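Local coordinates for protein type III restriction-modification enzyme EcoP15I Res subunit (Escherichia coli, PDB 4ZCF) that acts as the ATP-dependent restriction subunit of a type III enzyme that, with its Mod partner, recognises two inversely oriented CAGCAG sites and cleaves DNA downstream of one, at residues S77-V82 with G259-V264; M22-S27 with N55-V60; G280-I285 with N551-Y556; D372-K377 with Y557-E562; K696-E701 with S790-Y795. All coordinates share one frame; numbering follows the deposited sequence.

Contact 1 (S77-V82 with G259-V264); sequences SNIIDV and GYKNLV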
# COMPACT_ATOMS: atom_id res chain seq x y z
N SER C 77 -24.85 17.44 -29.84
CA SER C 77 -23.90 17.67 -28.74
C SER C 77 -24.44 17.01 -27.48
O SER C 77 -25.60 17.23 -27.12
CB SER C 77 -23.71 19.17 -28.52
OG SER C 77 -22.98 19.49 -27.34
N ASN C 78 -23.60 16.19 -26.81
CA ASN C 78 -23.98 15.48 -25.57
C ASN C 78 -23.63 16.29 -24.31
O ASN C 78 -23.70 15.76 -23.20
CB ASN C 78 -23.40 14.04 -25.53
CG ASN C 78 -21.89 13.91 -25.64
OD1 ASN C 78 -21.13 14.87 -25.81
ND2 ASN C 78 -21.42 12.68 -25.57
N ILE C 79 -23.31 17.57 -24.50
CA ILE C 79 -22.97 18.49 -23.44
C ILE C 79 -24.21 19.22 -22.92
O ILE C 79 -24.86 19.96 -23.66
CB ILE C 79 -21.83 19.44 -23.87
CG1 ILE C 79 -20.55 18.62 -24.22
CG2 ILE C 79 -21.54 20.50 -22.79
CD1 ILE C 79 -19.55 19.35 -25.07
N ILE C 80 -24.53 19.00 -21.64
CA ILE C 80 -25.64 19.64 -20.93
C ILE C 80 -25.04 20.71 -19.98
O ILE C 80 -24.04 20.44 -19.30
CB ILE C 80 -26.49 18.56 -20.20
CG1 ILE C 80 -26.98 17.48 -21.19
CG2 ILE C 80 -27.65 19.18 -19.42
CD1 ILE C 80 -27.29 16.14 -20.60
N ASP C 81 -25.63 21.93 -19.96
CA ASP C 81 -25.12 23.01 -19.12
C ASP C 81 -26.04 23.45 -18.01
O ASP C 81 -27.24 23.60 -18.21
CB ASP C 81 -24.68 24.21 -19.95
CG ASP C 81 -23.55 23.89 -20.89
OD1 ASP C 81 -22.69 23.06 -20.53
OD2 ASP C 81 -23.51 24.47 -21.99
N VAL C 82 -25.44 23.68 -16.83
CA VAL C 82 -26.09 24.15 -15.61
C VAL C 82 -25.30 25.38 -15.16
O VAL C 82 -24.07 25.31 -15.04
CB VAL C 82 -26.17 23.06 -14.50
CG1 VAL C 82 -26.74 23.61 -13.21
CG2 VAL C 82 -26.97 21.85 -14.96
N GLY C 259 -19.66 30.41 -24.30
CA GLY C 259 -21.08 30.18 -24.52
C GLY C 259 -21.58 28.88 -23.91
O GLY C 259 -20.97 28.33 -22.99
N TYR C 260 -22.72 28.41 -24.44
CA TYR C 260 -23.41 27.21 -24.01
C TYR C 260 -23.45 26.18 -25.10
O TYR C 260 -23.15 26.47 -26.26
CB TYR C 260 -24.85 27.55 -23.58
CG TYR C 260 -24.97 28.61 -22.50
CD1 TYR C 260 -24.66 28.32 -21.17
CD2 TYR C 260 -25.46 29.88 -22.79
CE1 TYR C 260 -24.78 29.29 -20.17
CE2 TYR C 260 -25.59 30.86 -21.80
CZ TYR C 260 -25.23 30.56 -20.49
OH TYR C 260 -25.35 31.52 -19.51
N LYS C 261 -23.84 24.97 -24.72
CA LYS C 261 -24.05 23.85 -25.63
C LYS C 261 -25.54 23.50 -25.55
O LYS C 261 -26.24 23.64 -26.54
CB LYS C 261 -23.11 22.67 -25.34
CG LYS C 261 -21.64 22.99 -25.64
CD LYS C 261 -21.26 22.66 -27.08
CE LYS C 261 -20.17 23.56 -27.62
NZ LYS C 261 -19.51 22.97 -28.81
N ASN C 262 -26.03 23.16 -24.35
CA ASN C 262 -27.44 22.89 -24.09
C ASN C 262 -27.78 23.45 -22.71
O ASN C 262 -27.67 22.74 -21.71
CB ASN C 262 -27.75 21.39 -24.20
CG ASN C 262 -27.73 20.87 -25.62
OD1 ASN C 262 -28.59 21.20 -26.44
ND2 ASN C 262 -26.76 20.03 -25.96
N LEU C 263 -28.12 24.75 -22.64
CA LEU C 263 -28.44 25.39 -21.36
C LEU C 263 -29.77 24.90 -20.85
O LEU C 263 -30.82 25.11 -21.47
CB LEU C 263 -28.34 26.92 -21.40
CG LEU C 263 -28.66 27.65 -20.09
CD1 LEU C 263 -27.68 27.27 -18.99
CD2 LEU C 263 -28.67 29.15 -20.28
N VAL C 264 -29.71 24.20 -19.72
CA VAL C 264 -30.83 23.53 -19.09
C VAL C 264 -31.32 24.24 -17.81
O VAL C 264 -32.52 24.19 -17.51
CB VAL C 264 -30.43 22.04 -18.94
CG1 VAL C 264 -30.27 21.59 -17.49
CG2 VAL C 264 -31.36 21.14 -19.72

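Contact 2 (M22-S27 with N55-V60); sequences MNVFVS and NNIKNV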
# COMPACT_ATOMS: atom_id res chain seq x y z
N MET C 22 -32.42 15.95 -15.05
CA MET C 22 -33.23 14.73 -15.11
C MET C 22 -34.29 14.74 -16.24
O MET C 22 -34.52 13.69 -16.86
CB MET C 22 -33.89 14.42 -13.75
CG MET C 22 -32.94 13.81 -12.72
SD MET C 22 -31.72 12.62 -13.34
CE MET C 22 -32.75 11.22 -13.73
N ASN C 23 -34.91 15.92 -16.52
CA ASN C 23 -35.93 16.10 -17.56
C ASN C 23 -35.41 15.90 -19.00
O ASN C 23 -36.21 15.59 -19.89
CB ASN C 23 -36.66 17.43 -17.40
CG ASN C 23 -37.50 17.58 -16.17
OD1 ASN C 23 -38.21 16.65 -15.75
ND2 ASN C 23 -37.49 18.78 -15.58
N VAL C 24 -34.09 16.06 -19.22
CA VAL C 24 -33.37 15.84 -20.49
C VAL C 24 -33.42 14.34 -20.85
O VAL C 24 -33.37 13.99 -22.03
CB VAL C 24 -31.90 16.36 -20.37
CG1 VAL C 24 -30.99 15.83 -21.47
CG2 VAL C 24 -31.86 17.88 -20.33
N PHE C 25 -33.52 13.47 -19.85
CA PHE C 25 -33.51 12.03 -20.10
C PHE C 25 -34.86 11.31 -20.04
O PHE C 25 -34.89 10.10 -19.82
CB PHE C 25 -32.47 11.35 -19.19
CG PHE C 25 -31.06 11.84 -19.37
CD1 PHE C 25 -30.24 11.32 -20.37
CD2 PHE C 25 -30.53 12.81 -18.52
CE1 PHE C 25 -28.93 11.77 -20.52
CE2 PHE C 25 -29.21 13.25 -18.67
CZ PHE C 25 -28.42 12.73 -19.68
N VAL C 26 -35.98 12.04 -20.25
CA VAL C 26 -37.33 11.44 -20.29
C VAL C 26 -37.36 10.51 -21.53
O VAL C 26 -36.88 10.91 -22.60
CB VAL C 26 -38.47 12.50 -20.31
CG1 VAL C 26 -39.83 11.88 -20.67
CG2 VAL C 26 -38.56 13.24 -18.99
N SER C 27 -37.86 9.27 -21.34
CA SER C 27 -37.97 8.18 -22.34
C SER C 27 -36.62 7.55 -22.76
O SER C 27 -36.58 6.75 -23.72
CB SER C 27 -38.79 8.62 -23.54
N ASN C 55 -36.62 17.49 -27.97
CA ASN C 55 -37.90 17.81 -27.32
C ASN C 55 -37.81 17.93 -25.81
O ASN C 55 -38.50 18.77 -25.22
CB ASN C 55 -38.98 16.80 -27.71
N ASN C 56 -36.96 17.09 -25.18
CA ASN C 56 -36.74 17.08 -23.74
C ASN C 56 -36.09 18.39 -23.29
O ASN C 56 -36.57 18.98 -22.32
CB ASN C 56 -35.93 15.84 -23.32
CG ASN C 56 -36.64 14.51 -23.53
OD1 ASN C 56 -37.76 14.43 -24.06
ND2 ASN C 56 -35.99 13.42 -23.17
N ILE C 57 -35.10 18.89 -24.07
CA ILE C 57 -34.40 20.15 -23.80
C ILE C 57 -35.31 21.35 -23.96
O ILE C 57 -35.37 22.18 -23.04
CB ILE C 57 -33.03 20.29 -24.54
CG1 ILE C 57 -32.01 19.26 -23.99
CG2 ILE C 57 -32.45 21.71 -24.43
CD1 ILE C 57 -30.87 18.97 -24.89
N LYS C 58 -36.06 21.43 -25.10
CA LYS C 58 -37.03 22.52 -25.38
C LYS C 58 -38.03 22.69 -24.23
O LYS C 58 -38.23 23.80 -23.76
CB LYS C 58 -37.75 22.25 -26.69
N ASN C 59 -38.59 21.57 -23.75
CA ASN C 59 -39.53 21.55 -22.63
C ASN C 59 -38.92 22.00 -21.30
O ASN C 59 -39.63 22.63 -20.50
CB ASN C 59 -40.22 20.20 -22.53
CG ASN C 59 -41.43 20.04 -23.43
OD1 ASN C 59 -42.22 20.98 -23.63
ND2 ASN C 59 -41.63 18.84 -23.95
N VAL C 60 -37.60 21.72 -21.07
CA VAL C 60 -36.85 22.14 -19.86
C VAL C 60 -36.63 23.66 -19.92
O VAL C 60 -36.86 24.36 -18.93
CB VAL C 60 -35.48 21.41 -19.66
CG1 VAL C 60 -34.80 21.87 -18.37
CG2 VAL C 60 -35.66 19.90 -19.65

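Contact 3 (G280-I285 with N551-Y556); sequences GIDAYI and NFTLKY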
# COMPACT_ATOMS: atom_id res chain seq x y z
N GLY C 280 -25.36 39.72 2.00
CA GLY C 280 -25.18 41.00 1.34
C GLY C 280 -23.77 41.51 1.58
O GLY C 280 -23.06 40.96 2.43
N ILE C 281 -23.33 42.55 0.84
CA ILE C 281 -21.97 43.06 1.02
C ILE C 281 -21.92 44.45 1.68
O ILE C 281 -22.72 45.31 1.33
CB ILE C 281 -21.11 43.01 -0.29
CG1 ILE C 281 -21.43 41.78 -1.18
CG2 ILE C 281 -19.60 43.19 -0.01
CD1 ILE C 281 -20.93 40.38 -0.67
N ASP C 282 -20.95 44.65 2.59
CA ASP C 282 -20.68 45.92 3.28
C ASP C 282 -19.20 46.27 3.15
O ASP C 282 -18.38 45.86 3.97
CB ASP C 282 -21.16 45.91 4.74
CG ASP C 282 -22.67 46.04 4.90
OD1 ASP C 282 -23.31 46.72 4.05
OD2 ASP C 282 -23.21 45.48 5.87
N ALA C 283 -18.86 46.99 2.06
CA ALA C 283 -17.50 47.37 1.71
C ALA C 283 -16.92 48.54 2.50
O ALA C 283 -17.60 49.55 2.71
CB ALA C 283 -17.41 47.65 0.23
N TYR C 284 -15.63 48.39 2.92
CA TYR C 284 -14.84 49.37 3.67
C TYR C 284 -13.57 49.73 2.91
O TYR C 284 -12.73 48.86 2.69
CB TYR C 284 -14.47 48.84 5.06
CG TYR C 284 -15.64 48.62 5.99
CD1 TYR C 284 -16.09 49.64 6.83
CD2 TYR C 284 -16.27 47.38 6.07
CE1 TYR C 284 -17.16 49.44 7.70
CE2 TYR C 284 -17.34 47.17 6.94
CZ TYR C 284 -17.77 48.20 7.76
OH TYR C 284 -18.83 48.00 8.62
N ILE C 285 -13.44 51.02 2.50
CA ILE C 285 -12.28 51.53 1.77
C ILE C 285 -11.37 52.30 2.75
O ILE C 285 -11.74 53.40 3.20
CB ILE C 285 -12.69 52.41 0.55
CG1 ILE C 285 -14.05 52.01 -0.12
CG2 ILE C 285 -11.55 52.63 -0.43
CD1 ILE C 285 -14.16 50.70 -0.93
N ASN C 551 -31.50 37.67 7.73
CA ASN C 551 -30.77 38.23 6.60
C ASN C 551 -29.47 38.90 7.06
O ASN C 551 -29.49 40.01 7.58
CB ASN C 551 -31.65 39.20 5.81
N PHE C 552 -28.34 38.19 6.86
CA PHE C 552 -26.98 38.59 7.25
C PHE C 552 -26.21 39.25 6.12
O PHE C 552 -26.60 39.16 4.95
CB PHE C 552 -26.17 37.39 7.74
CG PHE C 552 -26.82 36.56 8.82
CD1 PHE C 552 -27.65 35.49 8.49
CD2 PHE C 552 -26.58 36.82 10.16
CE1 PHE C 552 -28.24 34.72 9.49
CE2 PHE C 552 -27.16 36.03 11.16
CZ PHE C 552 -27.99 34.99 10.82
N THR C 553 -25.08 39.90 6.48
CA THR C 553 -24.18 40.60 5.57
C THR C 553 -22.70 40.29 5.85
O THR C 553 -22.30 40.18 7.02
CB THR C 553 -24.42 42.12 5.65
OG1 THR C 553 -24.47 42.51 7.03
CG2 THR C 553 -25.70 42.57 4.93
N LEU C 554 -21.90 40.18 4.77
CA LEU C 554 -20.44 39.96 4.83
C LEU C 554 -19.76 41.31 4.68
O LEU C 554 -19.97 42.01 3.68
CB LEU C 554 -19.92 38.97 3.74
CG LEU C 554 -18.39 38.98 3.51
CD1 LEU C 554 -17.67 38.02 4.43
CD2 LEU C 554 -18.04 38.71 2.07
N LYS C 555 -18.93 41.68 5.67
CA LYS C 555 -18.18 42.92 5.64
C LYS C 555 -16.86 42.64 4.92
O LYS C 555 -16.19 41.65 5.23
CB LYS C 555 -17.96 43.48 7.05
CG LYS C 555 -19.24 43.82 7.82
CD LYS C 555 -18.90 44.43 9.17
CE LYS C 555 -20.09 44.60 10.08
NZ LYS C 555 -19.68 45.07 11.43
N TYR C 556 -16.54 43.45 3.91
CA TYR C 556 -15.34 43.28 3.09
C TYR C 556 -14.45 44.51 3.20
O TYR C 556 -14.91 45.62 2.99
CB TYR C 556 -15.74 43.00 1.63
CG TYR C 556 -14.69 42.23 0.86
CD1 TYR C 556 -13.66 42.88 0.20
CD2 TYR C 556 -14.71 40.84 0.81
CE1 TYR C 556 -12.68 42.18 -0.50
CE2 TYR C 556 -13.75 40.12 0.11
CZ TYR C 556 -12.73 40.80 -0.54
OH TYR C 556 -11.75 40.11 -1.22

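Contact 4 (D372-K377 with Y557-E562); sequences DNMMRK and YVDFTE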
# COMPACT_ATOMS: atom_id res chain seq x y z
N ASP C 372 -2.36 48.63 9.84
CA ASP C 372 -2.57 48.59 11.26
C ASP C 372 -3.93 49.15 11.46
O ASP C 372 -4.60 48.86 12.42
CB ASP C 372 -1.56 49.46 11.96
CG ASP C 372 -1.12 48.90 13.26
OD1 ASP C 372 -1.52 47.76 13.54
OD2 ASP C 372 -0.40 49.59 14.00
N ASN C 373 -4.26 50.04 10.55
CA ASN C 373 -5.53 50.78 10.56
C ASN C 373 -6.67 49.86 10.12
O ASN C 373 -7.72 49.84 10.76
CB ASN C 373 -5.43 52.01 9.65
CG ASN C 373 -6.07 53.26 10.21
OD1 ASN C 373 -7.30 53.39 10.25
ND2 ASN C 373 -5.25 54.22 10.59
N MET C 374 -6.45 49.09 9.03
CA MET C 374 -7.41 48.13 8.46
C MET C 374 -7.75 47.01 9.47
O MET C 374 -8.92 46.66 9.62
CB MET C 374 -6.86 47.53 7.16
CG MET C 374 -7.65 47.92 5.94
SD MET C 374 -7.17 47.02 4.44
CE MET C 374 -5.55 47.78 4.10
N MET C 375 -6.71 46.48 10.15
CA MET C 375 -6.80 45.42 11.15
C MET C 375 -7.54 45.87 12.42
O MET C 375 -8.37 45.12 12.93
CB MET C 375 -5.40 44.89 11.48
CG MET C 375 -5.39 43.77 12.50
SD MET C 375 -3.77 43.00 12.69
CE MET C 375 -2.90 44.29 13.63
N ARG C 376 -7.24 47.10 12.90
CA ARG C 376 -7.89 47.71 14.07
C ARG C 376 -9.39 47.90 13.83
O ARG C 376 -10.20 47.56 14.69
CB ARG C 376 -7.22 49.06 14.38
CG ARG C 376 -7.55 49.64 15.76
CD ARG C 376 -6.65 50.82 16.11
NE ARG C 376 -6.82 51.96 15.19
CZ ARG C 376 -5.91 52.36 14.31
NH1 ARG C 376 -4.75 51.72 14.20
NH2 ARG C 376 -6.16 53.40 13.52
N LYS C 377 -9.75 48.44 12.64
CA LYS C 377 -11.12 48.70 12.19
C LYS C 377 -11.98 47.40 12.11
O LYS C 377 -13.13 47.41 12.56
CB LYS C 377 -11.09 49.44 10.84
CG LYS C 377 -12.41 50.09 10.42
CD LYS C 377 -12.21 51.07 9.25
CE LYS C 377 -12.25 50.43 7.88
NZ LYS C 377 -12.10 51.44 6.80
N TYR C 557 -13.17 44.29 3.53
CA TYR C 557 -12.17 45.35 3.73
C TYR C 557 -11.17 45.42 2.59
O TYR C 557 -10.45 44.46 2.34
CB TYR C 557 -11.47 45.20 5.09
CG TYR C 557 -12.42 45.32 6.26
CD1 TYR C 557 -13.22 44.25 6.65
CD2 TYR C 557 -12.53 46.51 6.97
CE1 TYR C 557 -14.12 44.37 7.70
CE2 TYR C 557 -13.42 46.64 8.03
CZ TYR C 557 -14.21 45.56 8.40
OH TYR C 557 -15.10 45.68 9.43
N VAL C 558 -11.14 46.59 1.90
CA VAL C 558 -10.24 46.86 0.78
C VAL C 558 -9.30 48.07 0.99
O VAL C 558 -9.46 48.85 1.94
CB VAL C 558 -10.92 46.87 -0.62
CG1 VAL C 558 -11.32 45.46 -1.05
CG2 VAL C 558 -12.11 47.81 -0.67
N ASP C 559 -8.30 48.18 0.10
CA ASP C 559 -7.26 49.20 0.05
C ASP C 559 -7.80 50.55 -0.44
O ASP C 559 -8.92 50.64 -0.95
CB ASP C 559 -6.17 48.72 -0.93
CG ASP C 559 -4.77 48.61 -0.35
OD1 ASP C 559 -4.63 48.60 0.89
OD2 ASP C 559 -3.81 48.48 -1.15
N PHE C 560 -6.95 51.59 -0.32
CA PHE C 560 -7.20 52.94 -0.83
C PHE C 560 -7.24 52.82 -2.36
O PHE C 560 -7.97 53.56 -3.01
CB PHE C 560 -6.07 53.90 -0.37
CG PHE C 560 -4.66 53.52 -0.78
CD1 PHE C 560 -3.89 52.68 0.02
CD2 PHE C 560 -4.11 54.00 -1.97
CE1 PHE C 560 -2.60 52.30 -0.38
CE2 PHE C 560 -2.82 53.62 -2.36
CZ PHE C 560 -2.08 52.77 -1.56
N THR C 561 -6.47 51.85 -2.91
CA THR C 561 -6.32 51.52 -4.33
C THR C 561 -7.64 51.11 -5.00
O THR C 561 -7.80 51.33 -6.20
CB THR C 561 -5.29 50.42 -4.50
N GLU C 562 -8.56 50.50 -4.23
CA GLU C 562 -9.85 50.05 -4.74
C GLU C 562 -11.01 50.92 -4.19
O GLU C 562 -11.55 50.65 -3.11
CB GLU C 562 -10.07 48.57 -4.41

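Contact 5 (K696-E701 with S790-Y795); sequences KSFMLE and SGFSKY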
# COMPACT_ATOMS: atom_id res chain seq x y z
N LYS C 696 -57.39 4.03 -0.89
CA LYS C 696 -57.99 3.22 -1.97
C LYS C 696 -58.91 4.10 -2.85
O LYS C 696 -58.83 4.01 -4.08
CB LYS C 696 -58.76 2.02 -1.39
CG LYS C 696 -59.41 1.10 -2.43
CD LYS C 696 -59.22 -0.39 -2.13
CE LYS C 696 -60.16 -0.96 -1.09
NZ LYS C 696 -59.88 -2.39 -0.82
N SER C 697 -59.75 4.94 -2.21
CA SER C 697 -60.68 5.87 -2.88
C SER C 697 -59.92 6.83 -3.79
O SER C 697 -60.28 6.95 -4.97
CB SER C 697 -61.50 6.64 -1.85
OG SER C 697 -62.30 5.75 -1.09
N PHE C 698 -58.84 7.46 -3.26
CA PHE C 698 -57.96 8.37 -4.00
C PHE C 698 -57.30 7.62 -5.19
O PHE C 698 -57.17 8.18 -6.28
CB PHE C 698 -56.88 8.98 -3.07
CG PHE C 698 -55.54 9.20 -3.72
CD1 PHE C 698 -55.32 10.30 -4.55
CD2 PHE C 698 -54.50 8.28 -3.56
CE1 PHE C 698 -54.10 10.47 -5.21
CE2 PHE C 698 -53.27 8.46 -4.21
CZ PHE C 698 -53.08 9.56 -5.01
N MET C 699 -56.85 6.38 -4.94
CA MET C 699 -56.19 5.54 -5.94
C MET C 699 -57.08 5.20 -7.14
O MET C 699 -56.59 5.19 -8.27
CB MET C 699 -55.63 4.27 -5.27
CG MET C 699 -54.30 3.84 -5.83
SD MET C 699 -53.02 5.10 -5.71
CE MET C 699 -52.00 4.58 -7.01
N LEU C 700 -58.39 4.93 -6.89
CA LEU C 700 -59.40 4.60 -7.90
C LEU C 700 -59.85 5.84 -8.70
O LEU C 700 -60.04 5.74 -9.91
CB LEU C 700 -60.61 3.89 -7.26
CG LEU C 700 -60.36 2.51 -6.63
CD1 LEU C 700 -61.38 2.21 -5.55
CD2 LEU C 700 -60.36 1.41 -7.67
N GLU C 701 -59.99 7.00 -8.01
CA GLU C 701 -60.35 8.30 -8.58
C GLU C 701 -59.26 8.78 -9.55
O GLU C 701 -59.57 9.42 -10.56
CB GLU C 701 -60.54 9.33 -7.48
N SER C 790 -48.10 14.18 -4.92
CA SER C 790 -48.74 15.43 -5.31
C SER C 790 -50.27 15.30 -5.28
O SER C 790 -50.94 16.21 -4.78
CB SER C 790 -48.28 15.83 -6.71
N GLY C 791 -50.77 14.16 -5.77
CA GLY C 791 -52.19 13.83 -5.83
C GLY C 791 -52.82 13.57 -4.49
O GLY C 791 -53.84 14.18 -4.17
N PHE C 792 -52.24 12.64 -3.69
CA PHE C 792 -52.77 12.29 -2.36
C PHE C 792 -52.78 13.47 -1.40
O PHE C 792 -53.73 13.59 -0.61
CB PHE C 792 -52.07 11.06 -1.75
CG PHE C 792 -52.68 10.50 -0.48
CD1 PHE C 792 -53.96 9.96 -0.48
CD2 PHE C 792 -51.94 10.46 0.70
CE1 PHE C 792 -54.50 9.41 0.69
CE2 PHE C 792 -52.49 9.91 1.87
CZ PHE C 792 -53.76 9.39 1.85
N SER C 793 -51.78 14.37 -1.50
CA SER C 793 -51.68 15.59 -0.69
C SER C 793 -52.89 16.51 -0.95
O SER C 793 -53.50 17.00 0.01
CB SER C 793 -50.38 16.34 -1.00
OG SER C 793 -49.59 16.51 0.16
N LYS C 794 -53.24 16.72 -2.26
CA LYS C 794 -54.38 17.54 -2.69
C LYS C 794 -55.70 16.92 -2.20
O LYS C 794 -56.52 17.63 -1.61
CB LYS C 794 -54.39 17.67 -4.21
N TYR C 795 -55.86 15.60 -2.40
CA TYR C 795 -57.04 14.83 -1.99
C TYR C 795 -57.28 15.01 -0.50
O TYR C 795 -58.42 15.28 -0.11
CB TYR C 795 -56.86 13.34 -2.34
CG TYR C 795 -58.09 12.50 -2.09
CD1 TYR C 795 -58.38 12.01 -0.82
CD2 TYR C 795 -58.94 12.14 -3.13
CE1 TYR C 795 -59.50 11.22 -0.58
CE2 TYR C 795 -60.06 11.34 -2.91
CZ TYR C 795 -60.34 10.88 -1.63
OH TYR C 795 -61.43 10.09 -1.40

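Contact 1 (S77-V82 with G259-V264)
Residues 77-82 and 259-264 bring together two parallel strands at one edge of the first RecA-like sheet, where strand 79-84 precedes the P-loop residues Gly89, Lys90 and Thr91 and strand 263-267 is outermost within the chain. Two backbone bonds join them: Asp81 N donates to Asn262 O (2.8 Å), and Asp81 O receives Val264 N (3.0 Å), nearly straight at 166° and in the carbonyl plane. Side chains extend the polar pairing on the Ile79-Lys261 side. Asn262 turns ND2 to Ile79 O (3.0 Å), its amide plane containing the acceptor, while its OD1 takes the backbone N of Asn74. The Asp81 carboxylate splits its work: OD2 accepts Lys261 N (2.8 Å) nearly along its C-O axis, and OD1 forms a salt bridge with Arg251 of the adjoining strand 248-253. An alanine at Asp81, lacking the carboxylate that joins Lys261 N to Arg251, would probably loosen the 259-262 loop against the strand. Apolar contacts lie along the same seam. Ile80 CG2 crosses obliquely over Val264, 4.0 Å from its CB, and Ile79 CG2 meets Lys261 CB at 3.7 Å. Beside Asp81, Leu263 CD2 sits over the centre of the Tyr260 ring, 3.7 Å above its plane.

Contact 2 (M22-S27 with N55-V60)
The loop that follows helix 12-22 is fastened to helix 50-64 by one amide, that of Asn56. Its ND2 donates to two carbonyls two residues apart, Val24 O at 2.9 Å and Val26 O at 2.7 Å. The first bond is nearly straight (169°) and lies in the amide plane, yet it reaches Val24 O from above the carbonyl plane; the second is more bent and meets Val26 O in its carbonyl plane, on a lone pair. CG of Asn56 is anti to its own carbonyl carbon (chi1 -66°), which directs the amide toward the 22-27 backbone. Both segments pack beside the edge strand 263-267 of the first RecA-like sheet, and Gln14 on helix 12-22 lines the AMP pocket, as the glutamine of the Q motif does in superfamily 2 helicases. An alanine at Asn56 would remove the donor shared by the carbonyls of Val24 and Val26 and would probably let the 22-27 segment shift on the helix. Alongside the amide, Val24 CG2 and Ile57 CG1 lie side by side at 3.9 Å, pointing the same way. One helical turn on, Val60 CG2 rests 3.5 Å from Asn23 CB, and Val24 and Val60 both pack on Val264.

Contact 3 (G280-I285 with N551-Y556)
Side chains leave the parallel pair 280-285 and 553-556 on two faces. On one, Asp282, Thr553 and Lys555 are neighbours: Asp282 and Thr553 cross obliquely, and OG1 of Thr553, placed between its backbone N and carbonyl carbon (chi1 47°), makes a weak hydrogen bond to Asp282 OD2 at 3.4 Å. Tyr284 turns its ring edge to the extended Lys555 chain, with CE2 3.7 Å from Lys555 CB and OH 3.6 Å from Lys555 CD, so the lysine methylenes run along the rim of the ring and not over its face. On the opposite face Ile281 and Tyr556 lie side by side, pointing the same way, with Ile281 CG2 4.2 Å from Tyr556 CB; Ile281 CD1 meets Leu554 CD2 a little farther along. Between the two faces runs a parallel ladder of five backbone bonds, among them Leu554 N to Gly280 O (2.7 Å) and Tyr284 N to Tyr556 O (2.9 Å), both nearly along the C=O axis. The two strands lie inside the second RecA-like sheet: strand 513-518 pairs with the far side of 553-558, strand 591-593 borders 280-285, and helix 565-576 covers Ala283 on the Tyr556 face.

Contact 4 (D372-K377 with Y557-E562)
Residues 372-377 lie in the N-terminal half of helix 368-389, whereas 557-562 run from the last two residues of strand 553-558 into a type I beta turn, Asp559 to Glu562, closed by Glu562 N to Asp559 O. The backbones stay well apart, the nearest CA atoms being those of Met374 and Tyr557 at 7.3 Å, and no hydrogen bond links the two segments. Contact is made by long side chains reaching off the helix. Met374 runs extended through chi2 (-171°) and then bends at chi3 (-72°). This places SD 3.9 Å from Val558 O and swings CE to Asp559 OD1 at 3.4 Å, the two side chains crossing at about a right angle. Lys377, with CG anti to its backbone N, stretches out and bends at chi3, so that CE comes in the plane of the Tyr557 ring at its edge, 4.0 Å from CE2; the methylene meets the rim, not the pi face. Its NZ has a long, weak ion pair with Glu286. Tyr557, directed toward the helix, is also stacked against the ring of Tyr284 from the adjacent strand 280-285. The helix packs against the second RecA-like sheet, meeting the strand end through Met374 and Lys377, while Met375 and Arg376 pack against helix 421-434, on Phe424 and Tyr427 respectively.

Contact 5 (K696-E701 with S790-Y795)
Ser697 OG makes one hydrogen bond, to Ser693 O one turn back in its own helix, and with that the hydroxyl is turned to its own backbone; no hydrogen bond crosses between 696-701 and 790-795. What Ser697 offers the other helix is its CB, 3.5 Å from Tyr795 OH. The centre of the contact is Phe698. Its CB sits squarely over the middle of the Tyr795 ring, 3.8 Å from the centroid and 11° off the normal, a CH-pi contact, and its ring turns an edge toward the same face in an offset edge-to-face pair with planes at 67°. The Phe698 ring in turn receives Phe792 on one face: Phe792 CB lies 3.8 Å from its centroid, displaced toward the rim, and Phe792 CD1 is 3.5 Å from Phe698 CD2, the two rings being oblique to one another. Phe698 CE1 comes up to the backbone at Gly791 and Phe792, 3.2 Å from Phe792 N. Phe695 adds a further ring beside both phenylalanines, and Phe792 also packs on Met621 of a neighbouring chain. With the axes of segments 696-701 and 790-795 10.4 Å apart and 119° between their directions, this is an aromatic cluster where helices 688-701 and 782-798 cross, far from the annotated sites.

Overall arrangement
Contacts 2 and 1 come first along the chain, 12 Å between centres and touching through Val24, Val60 and Val264: helix 50-64 and the loop after helix 12-22 cover the edge of the first RecA-like sheet. Contacts 3 and 4 share strand 553-558 and the second RecA-like sheet, their centres 14 Å apart; their segments alternate in sequence, so strand 280-285 and helix 368-389 both meet a strand much later in the chain. About 34 Å separates the centres of contacts 1 and 3, one in each lobe of the helicase-like motor that binds AMP. Contact 5 comes last, in a helical region 27 Å from contact 2 and 62 Å from contact 4, centre to centre.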